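Local atomic coordinates of putative cell surface protein (Streptococcus pyogenes, PDB entry 4OFQ), a protein that probably serves as a cell-surface adhesin of the antigen I/II family, represented here by its beta-sandwich C-terminal domain region. Residues P16-V21 with L39-K44; V81-K86 with T150-F155; S27-S32 with N182-H187; G63-D68 with Y171-G176. All coordinates share one frame; numbering follows the deposited sequence.

Contact 1 of 4, residues P16-V21 with L39-K44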
loop_
_atom_site.group_PDB
_atom_site.type_symbol
_atom_site.label_atom_id
_atom_site.label_comp_id
_atom_site.label_asym_id
_atom_site.label_seq_id
_atom_site.Cartn_x
_atom_site.Cartn_y
_atom_site.Cartn_z
ATOM N N PRO A 16 -5.715 23.956 -4.997
ATOM C CA PRO A 16 -4.828 22.836 -5.323
ATOM C C PRO A 16 -5.496 21.545 -4.864
ATOM O O PRO A 16 -6.244 21.533 -3.883
ATOM C CB PRO A 16 -3.573 23.116 -4.489
ATOM C CG PRO A 16 -4.042 24.002 -3.372
ATOM C CD PRO A 16 -5.185 24.807 -3.916
ATOM N N THR A 17 -5.268 20.461 -5.584
ATOM C CA THR A 17 -5.925 19.214 -5.233
ATOM C C THR A 17 -4.916 18.090 -5.353
ATOM O O THR A 17 -3.902 18.247 -6.022
ATOM C CB THR A 17 -7.108 18.922 -6.172
ATOM O OG1 THR A 17 -6.624 18.806 -7.517
ATOM C CG2 THR A 17 -8.155 20.033 -6.105
ATOM N N LYS A 18 -5.181 16.973 -4.685
ATOM C CA LYS A 18 -4.460 15.748 -4.989
ATOM C C LYS A 18 -5.425 14.560 -4.916
ATOM O O LYS A 18 -6.433 14.608 -4.199
ATOM C CB LYS A 18 -3.269 15.553 -4.046
ATOM C CG LYS A 18 -2.372 14.364 -4.427
ATOM C CD LYS A 18 -1.048 14.372 -3.660
ATOM C CE LYS A 18 -1.205 14.010 -2.173
ATOM N NZ LYS A 18 0.148 13.920 -1.520
ATOM N N THR A 19 -5.140 13.527 -5.707
ATOM C CA THR A 19 -5.850 12.261 -5.598
ATOM C C THR A 19 -4.824 11.129 -5.682
ATOM O O THR A 19 -3.672 11.359 -6.029
ATOM C CB THR A 19 -6.915 12.112 -6.689
ATOM O OG1 THR A 19 -7.722 10.957 -6.414
ATOM C CG2 THR A 19 -6.257 11.978 -8.044
ATOM N N ILE A 20 -5.230 9.921 -5.309
ATOM C CA ILE A 20 -4.377 8.756 -5.449
ATOM C C ILE A 20 -5.140 7.803 -6.365
ATOM O O ILE A 20 -6.365 7.676 -6.257
ATOM C CB ILE A 20 -4.070 8.099 -4.068
ATOM C CG1 ILE A 20 -3.216 6.838 -4.241
ATOM C CG2 ILE A 20 -5.371 7.772 -3.301
ATOM C CD1 ILE A 20 -2.779 6.231 -2.924
ATOM N N VAL A 21 -4.432 7.142 -7.277
ATOM C CA VAL A 21 -5.101 6.370 -8.321
ATOM C C VAL A 21 -4.585 4.935 -8.397
ATOM O O VAL A 21 -3.423 4.664 -8.076
ATOM C CB VAL A 21 -4.948 7.037 -9.700
ATOM C CG1 VAL A 21 -5.618 8.412 -9.706
ATOM C CG2 VAL A 21 -3.475 7.159 -10.069
ATOM N N LEU A 39 2.248 4.064 -3.919
ATOM C CA LEU A 39 1.197 5.064 -3.922
ATOM C C LEU A 39 1.441 6.080 -5.029
ATOM O O LEU A 39 2.419 6.830 -4.987
ATOM C CB LEU A 39 1.140 5.786 -2.568
ATOM C CG LEU A 39 1.111 4.828 -1.377
ATOM C CD1 LEU A 39 0.989 5.597 -0.081
ATOM C CD2 LEU A 39 -0.056 3.871 -1.547
ATOM N N THR A 40 0.528 6.135 -5.993
ATOM C CA THR A 40 0.664 7.081 -7.094
ATOM C C THR A 40 -0.375 8.181 -6.999
ATOM O O THR A 40 -1.575 7.922 -7.090
ATOM C CB THR A 40 0.570 6.380 -8.453
ATOM O OG1 THR A 40 1.682 5.486 -8.587
ATOM C CG2 THR A 40 0.622 7.412 -9.599
ATOM N N TYR A 41 0.109 9.401 -6.785
ATOM C CA TYR A 41 -0.737 10.566 -6.640
ATOM C C TYR A 41 -0.696 11.416 -7.891
ATOM O O TYR A 41 0.338 11.500 -8.579
ATOM C CB TYR A 41 -0.252 11.421 -5.469
ATOM C CG TYR A 41 -0.279 10.754 -4.114
ATOM C CD1 TYR A 41 -1.463 10.670 -3.378
ATOM C CD2 TYR A 41 0.888 10.256 -3.541
ATOM C CE1 TYR A 41 -1.484 10.075 -2.122
ATOM C CE2 TYR A 41 0.884 9.668 -2.298
ATOM C CZ TYR A 41 -0.305 9.587 -1.585
ATOM O OH TYR A 41 -0.307 8.988 -0.353
ATOM N N VAL A 42 -1.820 12.068 -8.177
ATOM C CA VAL A 42 -1.877 13.069 -9.232
ATOM C C VAL A 42 -2.294 14.369 -8.549
ATOM O O VAL A 42 -3.360 14.440 -7.938
ATOM C CB VAL A 42 -2.902 12.666 -10.314
ATOM C CG1 VAL A 42 -2.936 13.694 -11.455
ATOM C CG2 VAL A 42 -2.599 11.258 -10.849
ATOM N N ALA A 43 -1.426 15.374 -8.610
ATOM C CA ALA A 43 -1.649 16.612 -7.889
ATOM C C ALA A 43 -1.810 17.741 -8.888
ATOM O O ALA A 43 -1.110 17.774 -9.915
ATOM C CB ALA A 43 -0.485 16.904 -6.948
ATOM N N LYS A 44 -2.729 18.654 -8.590
ATOM C CA LYS A 44 -2.951 19.815 -9.446
ATOM C C LYS A 44 -2.494 21.101 -8.774
ATOM O O LYS A 44 -2.800 21.345 -7.605
ATOM C CB LYS A 44 -4.432 19.953 -9.826
ATOM C CG LYS A 44 -4.737 21.245 -10.607
ATOM C CD LYS A 44 -6.197 21.339 -11.056
ATOM C CE LYS A 44 -7.096 21.756 -9.915
ATOM N NZ LYS A 44 -8.511 21.958 -10.351
HETATM O O HOH W 1 -5.589 16.209 -8.439
HETATM O O HOH W 2 -8.720 18.821 -9.107
HETATM O O HOH W 3 -1.746 4.296 -5.868
#
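K18 and Y41 meet on an antiparallel strand pair, 17-20 with 38-45, in a beta sandwich stapled by an intramolecular isopeptide bond. NZ of K18 is covalently linked to CG of N168. It also hydrogen-bonds to D68 OD2, an arrangement consistent with the Lys-Asn-Asp isopeptide sites of Gram-positive surface proteins. The aliphatic chain of K18 crosses the Y41 ring. The chain bends at chi3 (72°), which places CE 3.6 Å from Y41 CD1. K18 NZ then sits 4.0 Å from the Y41 ring centroid, over its centre. Because this nitrogen belongs to an amide, the aromatic face covers the link itself. I20 shares this buried face. Its CB touches Y41 CD1 at 3.7 Å, while its CD1 reaches L39 CD2.

The backbones are joined at the T17-K44 and T19-V42 hydrogen-bonded pairs. T19 N binds V42 O at 3.0 Å, and V42 N returns to T19 O. V21 N adds a bond to T40 O. On the face carrying T17, T19, V42 and K44, a water donates to V42 O and also lies 2.9 Å from T17 OG1.

Contact 2 of 4, residues V81-K86 with T150-F155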
loop_
_atom_site.group_PDB
_atom_site.type_symbol
_atom_site.label_atom_id
_atom_site.label_comp_id
_atom_site.label_asym_id
_atom_site.label_seq_id
_atom_site.Cartn_x
_atom_site.Cartn_y
_atom_site.Cartn_z
ATOM N N VAL A 81 9.402 8.942 -6.891
ATOM C CA VAL A 81 9.707 8.971 -8.320
ATOM C C VAL A 81 8.785 9.998 -8.955
ATOM O O VAL A 81 7.557 9.889 -8.837
ATOM C CB VAL A 81 9.468 7.602 -8.988
ATOM C CG1 VAL A 81 9.642 7.704 -10.534
ATOM C CG2 VAL A 81 10.393 6.538 -8.391
ATOM N N VAL A 82 9.359 11.012 -9.599
ATOM C CA VAL A 82 8.530 12.008 -10.273
ATOM C C VAL A 82 8.250 11.493 -11.670
ATOM O O VAL A 82 9.128 11.513 -12.532
ATOM C CB VAL A 82 9.220 13.378 -10.337
ATOM C CG1 VAL A 82 8.350 14.399 -11.061
ATOM C CG2 VAL A 82 9.510 13.861 -8.943
ATOM N N ASN A 83 7.031 11.014 -11.899
ATOM C CA ASN A 83 6.710 10.449 -13.207
ATOM C C ASN A 83 6.608 11.537 -14.279
ATOM O O ASN A 83 7.070 11.358 -15.413
ATOM C CB ASN A 83 5.446 9.598 -13.114
ATOM C CG ASN A 83 5.567 8.524 -12.047
ATOM O OD1 ASN A 83 6.489 7.717 -12.076
ATOM N ND2 ASN A 83 4.669 8.546 -11.074
ATOM N N SER A 84 6.008 12.662 -13.918
ATOM C CA SER A 84 5.944 13.793 -14.833
ATOM C C SER A 84 5.469 15.028 -14.081
ATOM O O SER A 84 4.790 14.921 -13.060
ATOM C CB SER A 84 4.980 13.486 -15.978
ATOM O OG SER A 84 3.681 13.247 -15.457
ATOM N N ILE A 85 5.865 16.198 -14.567
ATOM C CA ILE A 85 5.278 17.456 -14.106
ATOM C C ILE A 85 5.004 18.255 -15.367
ATOM O O ILE A 85 5.940 18.673 -16.061
ATOM C CB ILE A 85 6.216 18.251 -13.189
ATOM C CG1 ILE A 85 6.704 17.381 -12.022
ATOM C CG2 ILE A 85 5.496 19.495 -12.651
ATOM C CD1 ILE A 85 7.643 18.127 -11.066
ATOM N N LYS A 86 3.723 18.441 -15.676
ATOM C CA LYS A 86 3.332 18.976 -16.971
ATOM C C LYS A 86 2.295 20.069 -16.873
ATOM O O LYS A 86 1.353 19.988 -16.080
ATOM C CB LYS A 86 2.819 17.849 -17.884
ATOM C CG LYS A 86 3.929 16.949 -18.411
ATOM C CD LYS A 86 3.386 15.875 -19.350
ATOM C CE LYS A 86 4.462 15.412 -20.334
ATOM N NZ LYS A 86 5.751 15.095 -19.666
ATOM N N THR A 150 0.248 19.760 -13.556
ATOM C CA THR A 150 -0.118 18.455 -13.012
ATOM C C THR A 150 1.132 17.659 -12.633
ATOM O O THR A 150 2.012 17.426 -13.472
ATOM C CB THR A 150 -0.967 17.649 -14.015
ATOM O OG1 THR A 150 -2.162 18.386 -14.319
ATOM C CG2 THR A 150 -1.341 16.273 -13.440
ATOM N N TYR A 151 1.196 17.256 -11.368
ATOM C CA TYR A 151 2.324 16.491 -10.848
ATOM C C TYR A 151 1.893 15.034 -10.716
ATOM O O TYR A 151 0.859 14.735 -10.124
ATOM C CB TYR A 151 2.762 17.025 -9.474
ATOM C CG TYR A 151 3.279 18.459 -9.443
ATOM C CD1 TYR A 151 2.427 19.534 -9.673
ATOM C CD2 TYR A 151 4.614 18.735 -9.149
ATOM C CE1 TYR A 151 2.897 20.855 -9.639
ATOM C CE2 TYR A 151 5.094 20.052 -9.097
ATOM C CZ TYR A 151 4.231 21.107 -9.347
ATOM O OH TYR A 151 4.689 22.426 -9.312
ATOM N N ASN A 152 2.684 14.125 -11.274
ATOM C CA ASN A 152 2.395 12.703 -11.136
ATOM C C ASN A 152 3.542 12.072 -10.354
ATOM O O ASN A 152 4.660 11.989 -10.858
ATOM C CB ASN A 152 2.264 12.077 -12.520
ATOM C CG ASN A 152 1.653 10.703 -12.477
ATOM O OD1 ASN A 152 2.212 9.785 -11.884
ATOM N ND2 ASN A 152 0.512 10.545 -13.139
ATOM N N LEU A 153 3.257 11.643 -9.122
ATOM C CA LEU A 153 4.283 11.322 -8.132
ATOM C C LEU A 153 4.043 9.935 -7.555
ATOM O O LEU A 153 2.910 9.621 -7.210
ATOM C CB LEU A 153 4.178 12.315 -6.967
ATOM C CG LEU A 153 4.177 13.802 -7.326
ATOM C CD1 LEU A 153 3.967 14.687 -6.079
ATOM C CD2 LEU A 153 5.486 14.148 -8.032
ATOM N N SER A 154 5.085 9.117 -7.429
ATOM C CA SER A 154 4.919 7.799 -6.794
ATOM C C SER A 154 5.804 7.657 -5.560
ATOM O O SER A 154 7.007 7.925 -5.634
ATOM C CB SER A 154 5.249 6.672 -7.785
ATOM O OG SER A 154 4.340 6.690 -8.876
ATOM N N PHE A 155 5.221 7.196 -4.447
ATOM C CA PHE A 155 5.970 6.944 -3.211
ATOM C C PHE A 155 5.819 5.479 -2.778
ATOM O O PHE A 155 4.779 4.843 -3.036
ATOM C CB PHE A 155 5.420 7.776 -2.045
ATOM C CG PHE A 155 5.621 9.269 -2.169
ATOM C CD1 PHE A 155 6.824 9.866 -1.780
ATOM C CD2 PHE A 155 4.577 10.086 -2.584
ATOM C CE1 PHE A 155 6.987 11.239 -1.853
ATOM C CE2 PHE A 155 4.737 11.472 -2.661
ATOM C CZ PHE A 155 5.936 12.043 -2.284
HETATM O O HOH W 4 1.774 15.135 -14.937
HETATM O O HOH W 5 -2.073 20.308 -16.102
#
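The carbonyl oxygen N152 O is met by two successive amides across the strand pair. N83 N binds it at 2.8 Å, nearly in line with the C=O bond. S84 N makes a longer, weak bond to the same atom. With N83 and S84 both facing N152, this is a classic beta bulge between antiparallel strands 80-87 and 149-157.

The bulge turns N83 toward the neighbouring strand, and its amide uses both N-H groups there. N83 ND2 donates to S154 OG at 2.9 Å, with the acceptor in the amide plane. It also donates to N152 OD1 at 2.9 Å, tilted 22° out of that plane. The two amide planes are turned 72° against each other. S154 OG has a further partner in T40 OG1, which carries the polar network to the next strand.

The other face is apolar. CG2 of I85 lies over one face of the Y151 ring, offset toward the rim and 3.6 Å from CE2 of Y151. V82 CG2 packs beside L153 CD2 at 4.1 Å. W130 and L97 of the opposing sheet cover this side, and Y151 OH bonds to Q45.

The chemistry thus divides by face. Polar side chains that bind one another line the more exposed side, and the bulge is fixed by side-chain as well as backbone bonds.

Contact 3 of 4, residues S27-S32 with N182-H187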
loop_
_atom_site.group_PDB
_atom_site.type_symbol
_atom_site.label_atom_id
_atom_site.label_comp_id
_atom_site.label_asym_id
_atom_site.label_seq_id
_atom_site.Cartn_x
_atom_site.Cartn_y
_atom_site.Cartn_z
ATOM N N SER A 27 -9.736 6.644 -8.830
ATOM C CA SER A 27 -9.391 7.170 -7.503
ATOM C C SER A 27 -9.569 6.128 -6.397
ATOM O O SER A 27 -10.584 5.437 -6.337
ATOM C CB SER A 27 -10.214 8.421 -7.181
ATOM O OG SER A 27 -10.068 8.768 -5.817
ATOM N N ILE A 28 -8.562 6.003 -5.537
ATOM C CA ILE A 28 -8.641 5.119 -4.387
ATOM C C ILE A 28 -8.415 5.877 -3.083
ATOM O O ILE A 28 -7.990 5.305 -2.087
ATOM C CB ILE A 28 -7.678 3.920 -4.512
ATOM C CG1 ILE A 28 -6.265 4.385 -4.862
ATOM C CG2 ILE A 28 -8.185 2.955 -5.598
ATOM C CD1 ILE A 28 -5.234 3.238 -4.821
ATOM N N ASP A 29 -8.721 7.171 -3.104
ATOM C CA ASP A 29 -8.744 7.980 -1.898
ATOM C C ASP A 29 -9.674 7.286 -0.903
ATOM O O ASP A 29 -10.796 6.898 -1.257
ATOM C CB ASP A 29 -9.272 9.380 -2.224
ATOM C CG ASP A 29 -8.972 10.406 -1.133
ATOM O OD1 ASP A 29 -8.443 10.040 -0.057
ATOM O OD2 ASP A 29 -9.281 11.596 -1.353
ATOM N N GLY A 30 -9.199 7.104 0.324
ATOM C CA GLY A 30 -10.005 6.507 1.372
ATOM C C GLY A 30 -9.935 4.988 1.439
ATOM O O GLY A 30 -10.571 4.383 2.301
ATOM N N LYS A 31 -9.172 4.366 0.539
ATOM C CA LYS A 31 -9.126 2.894 0.461
ATOM C C LYS A 31 -7.890 2.311 1.134
ATOM O O LYS A 31 -6.885 3.003 1.311
ATOM C CB LYS A 31 -9.148 2.422 -0.992
ATOM C CG LYS A 31 -10.231 3.053 -1.825
ATOM C CD LYS A 31 -11.591 2.701 -1.291
ATOM C CE LYS A 31 -12.681 3.311 -2.154
ATOM N NZ LYS A 31 -12.731 2.739 -3.530
ATOM N N SER A 32 -7.952 1.027 1.488
ATOM C CA SER A 32 -6.806 0.391 2.119
ATOM C C SER A 32 -5.768 -0.074 1.085
ATOM O O SER A 32 -6.094 -0.369 -0.086
ATOM C CB SER A 32 -7.245 -0.769 3.024
ATOM O OG SER A 32 -7.938 -1.751 2.282
ATOM N N ASN A 182 -6.752 19.288 -0.495
ATOM C CA ASN A 182 -7.431 18.246 0.271
ATOM C C ASN A 182 -6.458 17.227 0.862
ATOM O O ASN A 182 -5.380 16.984 0.310
ATOM C CB ASN A 182 -8.413 17.512 -0.635
ATOM C CG ASN A 182 -7.732 16.913 -1.845
ATOM O OD1 ASN A 182 -7.078 17.625 -2.612
ATOM N ND2 ASN A 182 -7.824 15.594 -1.989
ATOM N N ILE A 183 -6.840 16.600 1.967
ATOM C CA ILE A 183 -5.985 15.555 2.537
ATOM C C ILE A 183 -6.369 14.181 2.001
ATOM O O ILE A 183 -7.456 13.672 2.286
ATOM C CB ILE A 183 -6.050 15.559 4.080
ATOM C CG1 ILE A 183 -5.599 16.918 4.610
ATOM C CG2 ILE A 183 -5.172 14.470 4.672
ATOM C CD1 ILE A 183 -5.883 17.120 6.090
ATOM N N VAL A 184 -5.474 13.580 1.220
ATOM C CA VAL A 184 -5.703 12.234 0.722
ATOM C C VAL A 184 -5.332 11.248 1.827
ATOM O O VAL A 184 -4.230 11.301 2.376
ATOM C CB VAL A 184 -4.864 11.963 -0.534
ATOM C CG1 VAL A 184 -5.139 10.557 -1.081
ATOM C CG2 VAL A 184 -5.153 13.027 -1.596
ATOM N N VAL A 185 -6.255 10.355 2.156
ATOM C CA VAL A 185 -6.033 9.411 3.242
ATOM C C VAL A 185 -6.141 7.973 2.758
ATOM O O VAL A 185 -7.094 7.620 2.063
ATOM C CB VAL A 185 -7.073 9.603 4.362
ATOM C CG1 VAL A 185 -6.889 8.557 5.478
ATOM C CG2 VAL A 185 -7.023 11.036 4.907
ATOM N N ASN A 186 -5.181 7.138 3.153
ATOM C CA ASN A 186 -5.300 5.708 2.916
ATOM C C ASN A 186 -4.943 4.939 4.160
ATOM O O ASN A 186 -4.082 5.362 4.919
ATOM C CB ASN A 186 -4.401 5.287 1.765
ATOM C CG ASN A 186 -4.838 5.899 0.473
ATOM O OD1 ASN A 186 -4.381 6.981 0.091
ATOM N ND2 ASN A 186 -5.760 5.234 -0.196
ATOM N N HIS A 187 -5.611 3.806 4.365
ATOM C CA HIS A 187 -5.361 3.000 5.546
ATOM C C HIS A 187 -4.410 1.880 5.173
ATOM O O HIS A 187 -4.578 1.228 4.139
ATOM C CB HIS A 187 -6.682 2.441 6.091
ATOM C CG HIS A 187 -6.543 1.703 7.386
ATOM N ND1 HIS A 187 -6.832 0.360 7.513
ATOM C CD2 HIS A 187 -6.151 2.121 8.615
ATOM C CE1 HIS A 187 -6.621 -0.019 8.763
ATOM N NE2 HIS A 187 -6.215 1.033 9.453
HETATM O O HOH W 6 -9.258 13.744 -0.045
#
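Side-chain to backbone bonds carry most of this contact, through N186 and D29. N186 ND2 reaches into the type II beta turn I28-K31 and donates twice. One bond goes to I28 O and one to K31 O, each 2.9 Å from ND2, and both acceptors lie close to the amide plane. I28 O also closes the turn by accepting K31 N. The two donors approach I28 O from opposite faces of its carbonyl plane. At D29 the loop supplies the side chain: D29 OD1 accepts V185 N at 3.1 Å, nearly in line with the carboxylate C-O bond. CG of D29 is anti to the backbone N (chi1 -164°), which helps bring the carboxylate to the strand.

Among backbone bonds, G30 N meets V185 O at 2.8 Å. G30, at the third position of the turn, has positive phi (88°).

One water donates to D29 OD2 at 2.5 Å and to I183 O, and accepts from N182 ND2, which also bonds K18 O.

Van der Waals contact is slight: the methyl V184 CG1 lies 3.5 Å from D29 OD1.

The loop between strands 17-20 and 32-33 is therefore held along strand 177-188 of the mixed sheet chiefly by polar groups. Both N-H groups of the buried N186 amide are satisfied by turn carbonyls. The donors gathered around D29 would probably favour its ionised form.

Contact 4 of 4, residues G63-D68 with Y171-G176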
loop_
_atom_site.group_PDB
_atom_site.type_symbol
_atom_site.label_atom_id
_atom_site.label_comp_id
_atom_site.label_asym_id
_atom_site.label_seq_id
_atom_site.Cartn_x
_atom_site.Cartn_y
_atom_site.Cartn_z
ATOM N N GLY A 63 6.960 34.673 -6.531
ATOM C CA GLY A 63 7.110 33.398 -7.212
ATOM C C GLY A 63 5.968 32.421 -7.026
ATOM O O GLY A 63 4.871 32.776 -6.587
ATOM N N PHE A 64 6.235 31.168 -7.367
ATOM C CA PHE A 64 5.199 30.151 -7.374
ATOM C C PHE A 64 5.784 28.877 -6.819
ATOM O O PHE A 64 6.741 28.327 -7.364
ATOM C CB PHE A 64 4.670 29.975 -8.794
ATOM C CG PHE A 64 4.264 31.273 -9.418
ATOM C CD1 PHE A 64 3.032 31.829 -9.128
ATOM C CD2 PHE A 64 5.146 31.988 -10.215
ATOM C CE1 PHE A 64 2.660 33.057 -9.664
ATOM C CE2 PHE A 64 4.782 33.201 -10.755
ATOM C CZ PHE A 64 3.537 33.738 -10.480
ATOM N N ILE A 65 5.229 28.451 -5.689
ATOM C CA ILE A 65 5.745 27.309 -4.949
ATOM C C ILE A 65 4.642 26.270 -4.850
ATOM O O ILE A 65 3.479 26.630 -4.636
ATOM C CB ILE A 65 6.169 27.723 -3.520
ATOM C CG1 ILE A 65 7.375 28.673 -3.585
ATOM C CG2 ILE A 65 6.475 26.467 -2.662
ATOM C CD1 ILE A 65 7.703 29.338 -2.277
ATOM N N TYR A 66 4.997 25.000 -5.052
ATOM C CA TYR A 66 4.054 23.906 -4.817
ATOM C C TYR A 66 4.684 22.979 -3.791
ATOM O O TYR A 66 5.875 22.702 -3.868
ATOM C CB TYR A 66 3.758 23.147 -6.117
ATOM C CG TYR A 66 2.470 22.338 -6.050
ATOM C CD1 TYR A 66 1.238 22.978 -6.012
ATOM C CD2 TYR A 66 2.487 20.941 -6.014
ATOM C CE1 TYR A 66 0.046 22.255 -5.938
ATOM C CE2 TYR A 66 1.294 20.202 -5.944
ATOM C CZ TYR A 66 0.078 20.872 -5.911
ATOM O OH TYR A 66 -1.123 20.182 -5.847
ATOM N N VAL A 67 3.890 22.499 -2.838
ATOM C CA VAL A 67 4.419 21.688 -1.741
ATOM C C VAL A 67 3.678 20.369 -1.693
ATOM O O VAL A 67 2.457 20.340 -1.822
ATOM C CB VAL A 67 4.255 22.409 -0.357
ATOM C CG1 VAL A 67 4.490 21.451 0.809
ATOM C CG2 VAL A 67 5.215 23.591 -0.240
ATOM N N ASP A 68 4.407 19.272 -1.528
ATOM C CA ASP A 68 3.747 18.023 -1.243
ATOM C C ASP A 68 4.162 17.602 0.145
ATOM O O ASP A 68 5.321 17.277 0.382
ATOM C CB ASP A 68 4.097 16.930 -2.246
ATOM C CG ASP A 68 3.308 15.651 -1.987
ATOM O OD1 ASP A 68 3.531 15.027 -0.930
ATOM O OD2 ASP A 68 2.468 15.290 -2.832
ATOM N N TYR A 171 0.050 21.955 -1.011
ATOM C CA TYR A 171 -0.178 23.360 -0.786
ATOM C C TYR A 171 0.357 24.090 -2.001
ATOM O O TYR A 171 1.242 23.598 -2.701
ATOM C CB TYR A 171 0.598 23.842 0.431
ATOM C CG TYR A 171 0.220 23.179 1.732
ATOM C CD1 TYR A 171 -0.966 23.499 2.369
ATOM C CD2 TYR A 171 1.070 22.273 2.351
ATOM C CE1 TYR A 171 -1.302 22.915 3.570
ATOM C CE2 TYR A 171 0.730 21.678 3.555
ATOM C CZ TYR A 171 -0.457 22.006 4.155
ATOM O OH TYR A 171 -0.817 21.432 5.354
ATOM N N GLN A 172 -0.159 25.285 -2.225
ATOM C CA GLN A 172 0.242 26.106 -3.354
ATOM C C GLN A 172 0.472 27.509 -2.812
ATOM O O GLN A 172 -0.359 28.021 -2.055
ATOM C CB GLN A 172 -0.920 26.094 -4.330
ATOM C CG GLN A 172 -0.776 26.859 -5.591
ATOM C CD GLN A 172 -1.961 26.597 -6.500
ATOM O OE1 GLN A 172 -2.440 25.458 -6.598
ATOM N NE2 GLN A 172 -2.445 27.639 -7.159
ATOM N N ILE A 173 1.609 28.119 -3.156
ATOM C CA ILE A 173 1.890 29.484 -2.719
ATOM C C ILE A 173 2.177 30.339 -3.943
ATOM O O ILE A 173 3.212 30.173 -4.592
ATOM C CB ILE A 173 3.086 29.574 -1.735
ATOM C CG1 ILE A 173 2.922 28.584 -0.574
ATOM C CG2 ILE A 173 3.261 31.009 -1.223
ATOM C CD1 ILE A 173 4.156 28.505 0.322
ATOM N N ASP A 174 1.242 31.235 -4.255
ATOM C CA ASP A 174 1.322 32.077 -5.434
ATOM C C ASP A 174 1.429 33.526 -4.980
ATOM O O ASP A 174 0.615 33.995 -4.182
ATOM C CB ASP A 174 0.060 31.931 -6.288
ATOM C CG ASP A 174 -0.309 30.482 -6.552
ATOM O OD1 ASP A 174 0.613 29.663 -6.756
ATOM O OD2 ASP A 174 -1.523 30.172 -6.568
ATOM N N PHE A 175 2.425 34.229 -5.501
ATOM C CA PHE A 175 2.670 35.613 -5.130
ATOM C C PHE A 175 2.758 35.760 -3.613
ATOM O O PHE A 175 2.363 36.797 -3.079
ATOM C CB PHE A 175 1.538 36.539 -5.621
ATOM C CG PHE A 175 1.031 36.226 -6.998
ATOM C CD1 PHE A 175 1.723 36.656 -8.123
ATOM C CD2 PHE A 175 -0.163 35.540 -7.169
ATOM C CE1 PHE A 175 1.243 36.378 -9.398
ATOM C CE2 PHE A 175 -0.652 35.259 -8.438
ATOM C CZ PHE A 175 0.049 35.681 -9.554
ATOM N N GLY A 176 3.232 34.719 -2.929
ATOM C CA GLY A 176 3.270 34.702 -1.475
ATOM C C GLY A 176 1.970 34.313 -0.778
ATOM O O GLY A 176 1.934 34.208 0.452
HETATM O O HOH W 7 5.034 32.491 -3.672
HETATM O O HOH W 8 2.280 27.811 -6.930
#
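The F64 ring points its edge at the face of F175 in an edge-to-face pair. The centroids are 5.1 Å apart and the planes stand at 78°. F64 CE1 lies 3.6 Å from F175 CE1, offset toward the rim. D174 OD1 lies at the F64 edge, near the ring plane. The Y66 ring has Y171 O over one face, 3.4 Å from Y66 CD1. Q172 OE1 is near the plane at its edge, and Y151 stacks on the ring. At the Y171 edge, V67 CG1 lies in plane, 3.8 Å from Y171 CD2.

Strands 64-70 and 164-174 run antiparallel, with F64 and Y66 on one face and Y171 on the other. I65 N and I173 O bond at 2.9 Å, and I173 N returns to I65 O at 2.8 Å with an N-H...O angle of 175°. V67 and Y171 form a second such pair. Where the strand ends, F175 N still reaches G63 O at 3.0 Å. Q172 NE2 donates to the syn lone pair of D174 OD2 at 2.8 Å. Both side chains have outside partners: Q172 NE2 bonds D46 O, and D174 OD2 bonds Y50 OH.

The pair lies within a mixed sheet, between strands 127-132 and 177-188. Helix 110-119 covers the face of I65 and I173. On the other face, helix 135-143 packs against F64 and also meets F175.

In the fold
All four contacts lie in the N-terminal part of the chain, the antigen I/II C2-type domain. Contacts 1 and 2 share one antiparallel sheet, where strands 38-45 and 149-157 are neighbours; their centres are about 9 Å apart. Contact 4 lies within the facing mixed sheet. Contact 3 ties a loop to its strand 177-188, next to 164-174, with centres about 23 Å apart. Segment 27-32 falls between the segments of contact 1, so contacts 1 and 3 cross along the chain. Contact 1 closes before contacts 4 and 2 open, and contact 2 falls between the segments of contact 4. The K18-N168 isopeptide bond joins the two sheets covalently, which would probably help a surface adhesin resist pulling and proteolysis.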